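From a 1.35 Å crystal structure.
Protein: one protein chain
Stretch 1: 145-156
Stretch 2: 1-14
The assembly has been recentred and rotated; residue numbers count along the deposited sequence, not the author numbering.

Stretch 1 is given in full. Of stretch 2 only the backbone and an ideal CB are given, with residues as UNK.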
# COMPACT_ATOMS: atom_id res chain seq x y z
N LEU A 145 0.97 8.43 -1.87
CA LEU A 145 0.78 7.01 -2.11
C LEU A 145 2.09 6.39 -2.56
O LEU A 145 2.78 6.94 -3.43
CB LEU A 145 -0.31 6.77 -3.16
CG LEU A 145 -0.65 5.31 -3.44
CD1 LEU A 145 -2.10 5.18 -3.85
CD2 LEU A 145 0.28 4.75 -4.52
N PHE A 146 2.45 5.26 -1.96
CA PHE A 146 3.68 4.56 -2.30
C PHE A 146 3.39 3.15 -2.77
O PHE A 146 2.71 2.37 -2.08
CB PHE A 146 4.61 4.51 -1.07
CG PHE A 146 5.75 3.52 -1.21
CD1 PHE A 146 6.75 3.71 -2.16
CD2 PHE A 146 5.82 2.41 -0.38
CE1 PHE A 146 7.80 2.79 -2.28
CE2 PHE A 146 6.86 1.50 -0.49
CZ PHE A 146 7.85 1.69 -1.44
N ASP A 147 3.88 2.82 -3.96
CA ASP A 147 3.73 1.48 -4.51
C ASP A 147 5.17 0.99 -4.69
O ASP A 147 5.92 1.55 -5.48
CB ASP A 147 3.04 1.52 -5.88
CG ASP A 147 2.86 0.14 -6.48
OD1 ASP A 147 3.68 -0.75 -6.17
OD2 ASP A 147 1.91 -0.05 -7.27
N PRO A 148 5.57 -0.05 -3.94
CA PRO A 148 6.93 -0.59 -4.04
C PRO A 148 7.43 -0.87 -5.46
O PRO A 148 8.63 -0.79 -5.72
CB PRO A 148 6.85 -1.86 -3.19
CG PRO A 148 5.84 -1.50 -2.14
CD PRO A 148 4.77 -0.78 -2.94
N ASN A 149 6.52 -1.20 -6.38
CA ASN A 149 6.90 -1.48 -7.76
C ASN A 149 7.17 -0.23 -8.59
O ASN A 149 7.86 -0.30 -9.61
CB ASN A 149 5.80 -2.25 -8.51
CG ASN A 149 5.61 -3.67 -8.02
OD1 ASN A 149 6.56 -4.34 -7.61
ND2 ASN A 149 4.37 -4.15 -8.08
N LEU A 150 6.62 0.90 -8.16
CA LEU A 150 6.71 2.14 -8.93
C LEU A 150 7.36 3.36 -8.28
O LEU A 150 8.05 4.13 -8.96
CB LEU A 150 5.31 2.53 -9.39
CG LEU A 150 4.57 1.46 -10.21
CD1 LEU A 150 3.09 1.79 -10.27
CD2 LEU A 150 5.17 1.38 -11.60
N GLY A 151 7.12 3.56 -6.99
CA GLY A 151 7.67 4.71 -6.31
C GLY A 151 6.59 5.47 -5.58
O GLY A 151 5.54 4.91 -5.24
N GLU A 152 6.82 6.76 -5.34
CA GLU A 152 5.86 7.58 -4.63
C GLU A 152 5.11 8.54 -5.54
O GLU A 152 5.68 9.12 -6.47
CB GLU A 152 6.55 8.38 -3.51
CG GLU A 152 5.56 9.06 -2.56
CD GLU A 152 6.21 9.75 -1.37
OE1 GLU A 152 7.12 9.15 -0.75
OE2 GLU A 152 5.80 10.89 -1.05
N PHE A 153 3.81 8.68 -5.27
CA PHE A 153 2.93 9.55 -6.02
C PHE A 153 2.25 10.48 -5.03
O PHE A 153 2.11 10.15 -3.85
CB PHE A 153 1.86 8.73 -6.75
CG PHE A 153 2.42 7.71 -7.70
CD1 PHE A 153 2.88 6.48 -7.23
CD2 PHE A 153 2.51 7.99 -9.06
CE1 PHE A 153 3.43 5.55 -8.11
CE2 PHE A 153 3.06 7.07 -9.94
CZ PHE A 153 3.52 5.84 -9.46
N GLN A 154 1.82 11.64 -5.51
CA GLN A 154 1.15 12.60 -4.66
C GLN A 154 0.07 13.33 -5.44
O GLN A 154 0.20 13.56 -6.65
CB GLN A 154 2.15 13.61 -4.09
CG GLN A 154 3.00 13.05 -2.96
CD GLN A 154 3.99 14.07 -2.42
OE1 GLN A 154 3.75 15.28 -2.50
NE2 GLN A 154 5.09 13.59 -1.85
N SER A 155 -1.00 13.69 -4.74
CA SER A 155 -2.11 14.42 -5.34
C SER A 155 -2.82 15.17 -4.23
O SER A 155 -2.54 14.97 -3.05
CB SER A 155 -3.10 13.45 -5.98
OG SER A 155 -3.87 12.76 -5.00
N SER A 156 -3.71 16.06 -4.62
CA SER A 156 -4.51 16.77 -3.63
C SER A 156 -5.54 15.71 -3.24
O SER A 156 -5.67 14.69 -3.92
CB SER A 156 -5.22 17.95 -4.29
OG SER A 156 -6.05 17.49 -5.34
N UNK A 1 -2.92 11.31 -16.23
CA UNK A 1 -2.00 10.14 -16.33
C UNK A 1 -1.33 9.85 -14.99
O UNK A 1 -1.15 10.75 -14.18
CB UNK A 1 -0.93 10.39 -17.39
N UNK A 2 -0.98 8.59 -14.77
CA UNK A 2 -0.34 8.19 -13.52
C UNK A 2 1.00 8.90 -13.33
O UNK A 2 1.33 9.30 -12.22
CB UNK A 2 -0.14 6.67 -13.49
N UNK A 3 1.76 9.05 -14.41
CA UNK A 3 3.06 9.72 -14.33
C UNK A 3 2.91 11.17 -13.89
O UNK A 3 3.84 11.76 -13.34
CB UNK A 3 3.78 9.66 -15.68
N UNK A 4 1.73 11.75 -14.13
CA UNK A 4 1.48 13.13 -13.74
C UNK A 4 1.47 13.28 -12.22
O UNK A 4 1.70 14.37 -11.70
CB UNK A 4 0.15 13.61 -14.33
N UNK A 5 1.20 12.18 -11.51
CA UNK A 5 1.16 12.21 -10.05
C UNK A 5 2.48 11.75 -9.43
O UNK A 5 2.65 11.82 -8.22
CB UNK A 5 0.01 11.33 -9.54
N UNK A 6 3.40 11.28 -10.26
CA UNK A 6 4.68 10.80 -9.76
C UNK A 6 5.55 11.89 -9.15
O UNK A 6 5.75 12.95 -9.75
CB UNK A 6 5.45 10.12 -10.90
N UNK A 7 6.08 11.64 -7.95
CA UNK A 7 6.96 12.61 -7.31
C UNK A 7 8.36 12.00 -7.11
O UNK A 7 9.34 12.73 -6.99
CB UNK A 7 6.37 13.06 -5.97
N UNK A 8 8.43 10.68 -7.09
CA UNK A 8 9.71 9.98 -6.94
C UNK A 8 9.57 8.56 -7.48
O UNK A 8 9.15 7.65 -6.76
CB UNK A 8 10.16 9.96 -5.48
N UNK A 9 9.93 8.39 -8.74
CA UNK A 9 9.85 7.09 -9.40
C UNK A 9 10.99 6.19 -8.93
O UNK A 9 12.16 6.60 -8.92
CB UNK A 9 9.89 7.25 -10.92
N UNK A 10 10.66 4.97 -8.54
CA UNK A 10 11.67 4.02 -8.08
C UNK A 10 11.06 2.64 -7.88
O UNK A 10 10.13 2.48 -7.08
CB UNK A 10 12.31 4.51 -6.78
N UNK A 11 11.56 1.66 -8.62
CA UNK A 11 11.09 0.29 -8.46
C UNK A 11 12.01 -0.31 -7.39
O UNK A 11 13.16 -0.66 -7.68
CB UNK A 11 11.12 -0.50 -9.77
N UNK A 12 11.51 -0.41 -6.17
CA UNK A 12 12.30 -0.94 -5.07
C UNK A 12 11.83 -2.31 -4.59
O UNK A 12 12.27 -2.79 -3.55
CB UNK A 12 12.27 0.05 -3.90
N UNK A 13 10.97 -2.95 -5.39
CA UNK A 13 10.40 -4.24 -5.02
C UNK A 13 10.93 -5.47 -5.76
O UNK A 13 10.24 -6.48 -5.86
CB UNK A 13 8.89 -4.17 -5.23
N UNK A 14 12.16 -5.40 -6.27
CA UNK A 14 12.71 -6.55 -6.99
C UNK A 14 12.75 -7.80 -6.11
O UNK A 14 12.65 -8.92 -6.63
CB UNK A 14 14.12 -6.23 -7.50

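Positions 1, 3 and 4 place no ideal CB within 5.5 Å of stretch 1, so the visible atoms favour no particular class; they are Ser1, Ser3 and Asp4. Position 14 is equally unconstrained and is His14.

At position 2 the ideal CB lies 4.8 Å from Phe153 CE2 and points sideways. A branched apolar chain could bend onto that ring, though a longer unbranched one could too. The residue is Leu2: its CG comes 3.6 Å from Phe153 CE2, and its CD2 reaches 4.3 Å from Leu150 CD1.

Position 5 points toward stretch 1, its ideal CB 4.2 Å from Phe153 CD2 and 5.2 Å from Ser155 CB. Its backbone O accepts from Gln154 N at 2.8 Å whatever the side chain. Aromatic or aliphatic groups would suit. In Phe5, chi1 of -64° (m) carries the ring along the strand, bringing CD2 to 3.5 Å from Ser155 CB.

At position 6 the ideal CB sits 4.0 Å from Phe153 CE2, on the same sheet face, and 4.5 Å from Glu152 O. Small apolar or hydroxyl residues fit. Ser6 uses its OG to bind a water at 2.6 Å, which donates to Glu152 O at 3.0 Å.

Position 7 points toward stretch 1, and its N donates to Glu152 O at 2.9 Å. The CB faces the aliphatic part of Glu152 and the amide of Gln154, so a medium apolar or polar chain is plausible. Val7 packs its CG2 3.8 Å from Glu152 CG and 3.7 Å from Gln154 NE2.

At position 8 the ideal CB is 4.4 Å from Glu152 CB, on the same face. Several small residues would serve; it is Ala8. Its N and that of position 7 share Glu152 O in a beta bulge, and its O accepts from Glu152 N at 2.9 Å.

Position 9 points away overall, so the choice is wide; with Leu150 O 4.1 Å from the ideal CB, a short hydroxyl is one option. Ser9 OG binds a water at 2.6 Å that donates to Leu150 O, also at 2.6 Å.

Position 10 donates its N to Leu150 O at 2.8 Å; the sideways CB leaves many choices. Arg10 extends away, and its NE bonds Ser9 O at 3.1 Å.

At position 11 the ideal CB is tight against Asn149 O, 3.3 Å, so the chi1 well aiming a gamma atom at that oxygen is unfavourable; polar or small apolar chains in other wells would suit. Asp11 OD1 accepts from the backbone N of position 13 at 3.2 Å.

Position 12 has its ideal CB 5.3 Å from Phe146 CZ, inviting an aliphatic chain. Val12 CG2 meets the ring edge, 3.9 Å from Phe146 CZ.

Position 13 points toward Asn149 OD1, 3.3 Å from its ideal CB, so a donor is favoured. Asn13 ND2 donates to Asn149 OD1 at 3.0 Å.

Stretch 2 (1-14) SLSDFSVASRDVNH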
# COMPACT_ATOMS: atom_id res chain seq x y z
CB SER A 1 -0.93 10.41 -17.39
OG SER A 1 -0.03 9.32 -17.50
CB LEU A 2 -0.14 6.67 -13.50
CG LEU A 2 0.46 6.05 -12.23
CD1 LEU A 2 -0.42 6.38 -11.03
CD2 LEU A 2 0.58 4.54 -12.41
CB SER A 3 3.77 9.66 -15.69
OG SER A 3 3.02 10.33 -16.69
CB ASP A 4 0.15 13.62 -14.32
CG ASP A 4 0.18 13.74 -15.83
OD1 ASP A 4 1.13 14.36 -16.36
OD2 ASP A 4 -0.75 13.22 -16.48
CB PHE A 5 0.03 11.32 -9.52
CG PHE A 5 -1.34 11.78 -9.92
CD1 PHE A 5 -2.04 11.14 -10.93
CD2 PHE A 5 -1.93 12.87 -9.28
CE1 PHE A 5 -3.31 11.57 -11.30
CE2 PHE A 5 -3.20 13.31 -9.65
CZ PHE A 5 -3.89 12.66 -10.66
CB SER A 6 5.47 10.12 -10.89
OG SER A 6 6.75 9.73 -10.44
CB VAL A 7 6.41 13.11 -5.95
CG1 VAL A 7 5.21 14.01 -6.19
CG2 VAL A 7 6.04 11.95 -5.05
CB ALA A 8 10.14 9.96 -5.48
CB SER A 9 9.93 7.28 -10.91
OG SER A 9 9.88 6.03 -11.58
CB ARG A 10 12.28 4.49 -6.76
CG ARG A 10 13.70 3.97 -6.50
CD ARG A 10 14.71 4.69 -7.39
NE ARG A 10 14.68 6.13 -7.14
CZ ARG A 10 15.30 6.73 -6.14
NH1 ARG A 10 16.03 6.03 -5.28
NH2 ARG A 10 15.17 8.04 -5.96
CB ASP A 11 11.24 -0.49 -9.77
CG ASP A 11 10.83 -1.94 -9.63
OD1 ASP A 11 10.60 -2.41 -8.50
OD2 ASP A 11 10.75 -2.63 -10.68
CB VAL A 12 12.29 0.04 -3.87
CG1 VAL A 12 12.92 1.37 -4.28
CG2 VAL A 12 10.87 0.28 -3.37
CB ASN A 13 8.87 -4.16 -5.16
CG ASN A 13 8.15 -5.29 -4.44
OD1 ASN A 13 8.52 -5.67 -3.33
ND2 ASN A 13 7.09 -5.80 -5.07
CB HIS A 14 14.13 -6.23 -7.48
CG HIS A 14 14.74 -7.34 -8.28
ND1 HIS A 14 14.32 -7.67 -9.55
CD2 HIS A 14 15.74 -8.21 -7.98
CE1 HIS A 14 15.03 -8.70 -10.00
NE2 HIS A 14 15.89 -9.05 -9.06
O HOH W 1 6.51 7.60 -8.89
O HOH W 2 8.05 4.19 -11.60
O HOH W 3 9.18 -4.76 -8.71
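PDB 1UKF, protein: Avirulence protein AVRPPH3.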